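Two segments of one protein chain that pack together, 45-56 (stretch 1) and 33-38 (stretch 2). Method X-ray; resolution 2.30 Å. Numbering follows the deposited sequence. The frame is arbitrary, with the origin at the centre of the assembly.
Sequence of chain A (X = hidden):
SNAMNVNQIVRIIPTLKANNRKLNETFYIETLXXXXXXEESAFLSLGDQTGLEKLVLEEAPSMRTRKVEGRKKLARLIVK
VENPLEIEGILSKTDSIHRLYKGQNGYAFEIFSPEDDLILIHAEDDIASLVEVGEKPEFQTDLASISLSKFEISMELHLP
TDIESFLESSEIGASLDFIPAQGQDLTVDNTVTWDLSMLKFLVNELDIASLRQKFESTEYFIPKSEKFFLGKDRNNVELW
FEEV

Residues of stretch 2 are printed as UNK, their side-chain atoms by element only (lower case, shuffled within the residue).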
# COMPACT_ATOMS: atom_id res chain seq x y z
N SER A 45 0.59 10.80 -6.14
CA SER A 45 1.75 10.40 -5.38
C SER A 45 1.44 10.81 -3.97
O SER A 45 1.28 11.98 -3.74
CB SER A 45 3.00 11.15 -5.90
OG SER A 45 4.20 10.70 -5.30
N LEU A 46 1.32 9.85 -3.04
CA LEU A 46 1.05 10.12 -1.63
C LEU A 46 2.24 9.78 -0.71
O LEU A 46 2.97 8.82 -0.92
CB LEU A 46 -0.21 9.37 -1.13
CG LEU A 46 -1.53 9.59 -1.91
CD1 LEU A 46 -2.45 8.38 -1.71
CD2 LEU A 46 -2.17 10.93 -1.43
N GLY A 47 2.37 10.57 0.35
CA GLY A 47 3.43 10.40 1.33
C GLY A 47 3.08 11.19 2.59
O GLY A 47 1.95 11.34 2.89
N ASP A 48 4.09 11.68 3.30
CA ASP A 48 3.91 12.39 4.58
C ASP A 48 4.75 13.66 4.55
O ASP A 48 5.04 14.20 3.47
CB ASP A 48 4.22 11.45 5.80
CG ASP A 48 5.65 10.86 5.77
OD1 ASP A 48 6.52 11.48 5.15
OD2 ASP A 48 5.89 9.77 6.36
N GLN A 49 5.13 14.18 5.71
CA GLN A 49 5.83 15.45 5.74
C GLN A 49 7.28 15.27 5.52
O GLN A 49 7.97 16.25 5.45
CB GLN A 49 5.73 16.17 7.05
CG GLN A 49 4.51 15.91 7.81
CD GLN A 49 3.48 17.00 7.68
OE1 GLN A 49 3.26 17.53 6.55
NE2 GLN A 49 2.81 17.32 8.82
N THR A 50 7.77 14.05 5.42
CA THR A 50 9.15 13.81 4.95
C THR A 50 9.30 14.18 3.47
O THR A 50 10.39 14.50 2.97
CB THR A 50 9.57 12.37 5.18
OG1 THR A 50 8.87 11.52 4.25
CG2 THR A 50 9.30 11.96 6.63
N GLY A 51 8.16 14.15 2.78
CA GLY A 51 8.12 14.56 1.40
C GLY A 51 8.43 13.40 0.51
O GLY A 51 8.59 13.59 -0.68
N LEU A 52 8.53 12.20 1.09
CA LEU A 52 8.87 10.98 0.38
C LEU A 52 7.62 10.24 0.01
O LEU A 52 6.73 10.14 0.83
CB LEU A 52 9.75 10.06 1.23
CG LEU A 52 11.13 10.54 1.65
CD1 LEU A 52 11.68 9.59 2.73
CD2 LEU A 52 12.13 10.69 0.48
N GLU A 53 7.58 9.74 -1.22
CA GLU A 53 6.50 8.96 -1.73
C GLU A 53 6.45 7.61 -1.02
O GLU A 53 7.44 6.90 -0.97
CB GLU A 53 6.67 8.77 -3.26
CG GLU A 53 5.60 7.96 -3.95
CD GLU A 53 5.81 7.80 -5.48
OE1 GLU A 53 5.14 8.54 -6.22
OE2 GLU A 53 6.57 6.91 -5.98
N LYS A 54 5.26 7.24 -0.54
CA LYS A 54 5.02 5.97 0.14
C LYS A 54 3.86 5.13 -0.44
O LYS A 54 3.81 3.95 -0.23
CB LYS A 54 4.88 6.24 1.66
CG LYS A 54 6.08 7.07 2.15
CD LYS A 54 6.37 6.96 3.56
CE LYS A 54 7.68 7.72 3.93
NZ LYS A 54 7.77 7.99 5.39
N LEU A 55 2.95 5.77 -1.16
CA LEU A 55 1.78 5.13 -1.76
C LEU A 55 1.46 5.88 -3.04
O LEU A 55 1.64 7.10 -3.12
CB LEU A 55 0.58 5.17 -0.81
CG LEU A 55 -0.72 4.54 -1.35
CD1 LEU A 55 -0.60 3.06 -1.68
CD2 LEU A 55 -1.83 4.78 -0.36
N VAL A 56 1.04 5.16 -4.06
CA VAL A 56 0.65 5.76 -5.34
C VAL A 56 -0.73 5.23 -5.67
O VAL A 56 -0.94 4.03 -5.60
CB VAL A 56 1.69 5.45 -6.49
CG1 VAL A 56 1.19 5.96 -7.86
CG2 VAL A 56 3.06 6.06 -6.17
N UNK A 33 -5.03 11.68 6.45
CA UNK A 33 -3.97 12.63 6.80
C UNK A 33 -2.70 12.57 5.97
O UNK A 33 -1.69 13.15 6.36
N UNK A 34 -2.74 11.86 4.84
CA UNK A 34 -1.60 11.85 3.88
C UNK A 34 -1.47 13.14 3.04
O UNK A 34 -2.41 13.87 2.80
c UNK A 34 -1.85 9.31 3.67
c UNK A 34 -1.97 6.28 3.77
c UNK A 34 -1.71 10.65 2.93
se UNK A 34 -1.62 7.77 2.51
N UNK A 35 -0.27 13.37 2.56
CA UNK A 35 0.12 14.49 1.77
C UNK A 35 0.28 14.13 0.26
O UNK A 35 0.89 13.13 -0.09
c UNK A 35 3.89 18.00 1.81
c UNK A 35 3.31 16.67 2.39
n UNK A 35 2.92 19.13 1.83
c UNK A 35 1.46 14.97 2.33
c UNK A 35 1.96 16.28 1.77
N UNK A 36 -0.25 14.98 -0.62
CA UNK A 36 -0.14 14.82 -2.05
C UNK A 36 1.20 15.37 -2.38
O UNK A 36 1.48 16.53 -2.04
c UNK A 36 -1.23 15.64 -2.80
N UNK A 37 2.03 14.56 -3.01
CA UNK A 37 3.37 14.98 -3.29
C UNK A 37 3.48 15.51 -4.71
O UNK A 37 4.09 16.52 -4.98
c UNK A 37 4.17 13.07 -1.73
c UNK A 37 4.28 13.78 -3.08
c UNK A 37 5.06 11.92 -1.78
c UNK A 37 4.52 14.00 -0.59
N UNK A 38 2.87 14.79 -5.61
CA UNK A 38 3.00 15.01 -7.03
C UNK A 38 1.57 14.85 -7.44
O UNK A 38 0.84 13.98 -6.91
c UNK A 38 5.55 12.83 -9.15
c UNK A 38 5.75 15.32 -8.39
c UNK A 38 4.81 14.16 -8.79
c UNK A 38 3.83 13.89 -7.67

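Position 33 carries backbone atoms only and touches nothing on stretch 1. Its phi of 94° is positive, and at its backbone angles a CB would be jammed against the preceding carbonyl oxygen; the residue is Gly33, the first to leave helical geometry after a helix.

At position 34 the side chain is an unbranched run of two carbons, a selenium and a last carbon. The side chain is buried and its CA-to-CB bond points toward stretch 1; CB lies 3.7 Å from Gly47 O, and the selenium 4.2 Å from Leu46 CB and 4.1 Å from Leu55 CD2. Selenium within an unbranched chain identifies selenomethionine, Met34.

Position 35 has four carbons in a row ending in a nitrogen. The end leads away from stretch 1, but on the way out the third carbon of the chain passes 3.2 Å from Asp48 O. The terminal nitrogen marks a lysine, Lys35. The backbone holds the residue firmly against Gly47: Lys35 N donates to Gly47 O at 3.0 Å, and Gly47 N returns a bond to Lys35 O, also at 3.0 Å.

Position 36 has a single side-chain carbon, and its CA lies 3.6 Å from Ser45 O in a CA-H...O contact. The lone carbon makes it Ala36. It faces Leu46 as a non-hydrogen-bonded antiparallel pair, both side chains on the same face of the sheet.

Position 37 has four side-chain carbons, forked at the second, and its CA-to-CB bond points toward stretch 1. One terminal carbon comes within 3.3 Å of Glu53 CA and 3.5 Å of Leu52 C. The fork at the second carbon defines leucine, Leu37; the close branch is CD1, which also lies 3.7 Å from Gly47 N. A CB on Gly47 would come within 2.8 Å of this CD1, so the bare glycine leaves room for it. Leu37 N donates to Ser45 O at 2.8 Å.

Position 38 again has four carbons forked at the second, and its CB meets Ser45 CB at 3.4 Å. The fork gives Leu38, whose O is reached by Ser45 N at 3.3 Å.

The contact is thus an antiparallel strand pairing supported by side-chain packing. Main-chain bonds fix the register between Gly47 and Lys35. Leu37 has the largest area covered by the other stretch and lies over Gly47 and the backbone of Leu52 and Glu53, whereas Met34 packs its selenium against Leu46 and Leu55.

Stretch 2 (33-38) GMKALL
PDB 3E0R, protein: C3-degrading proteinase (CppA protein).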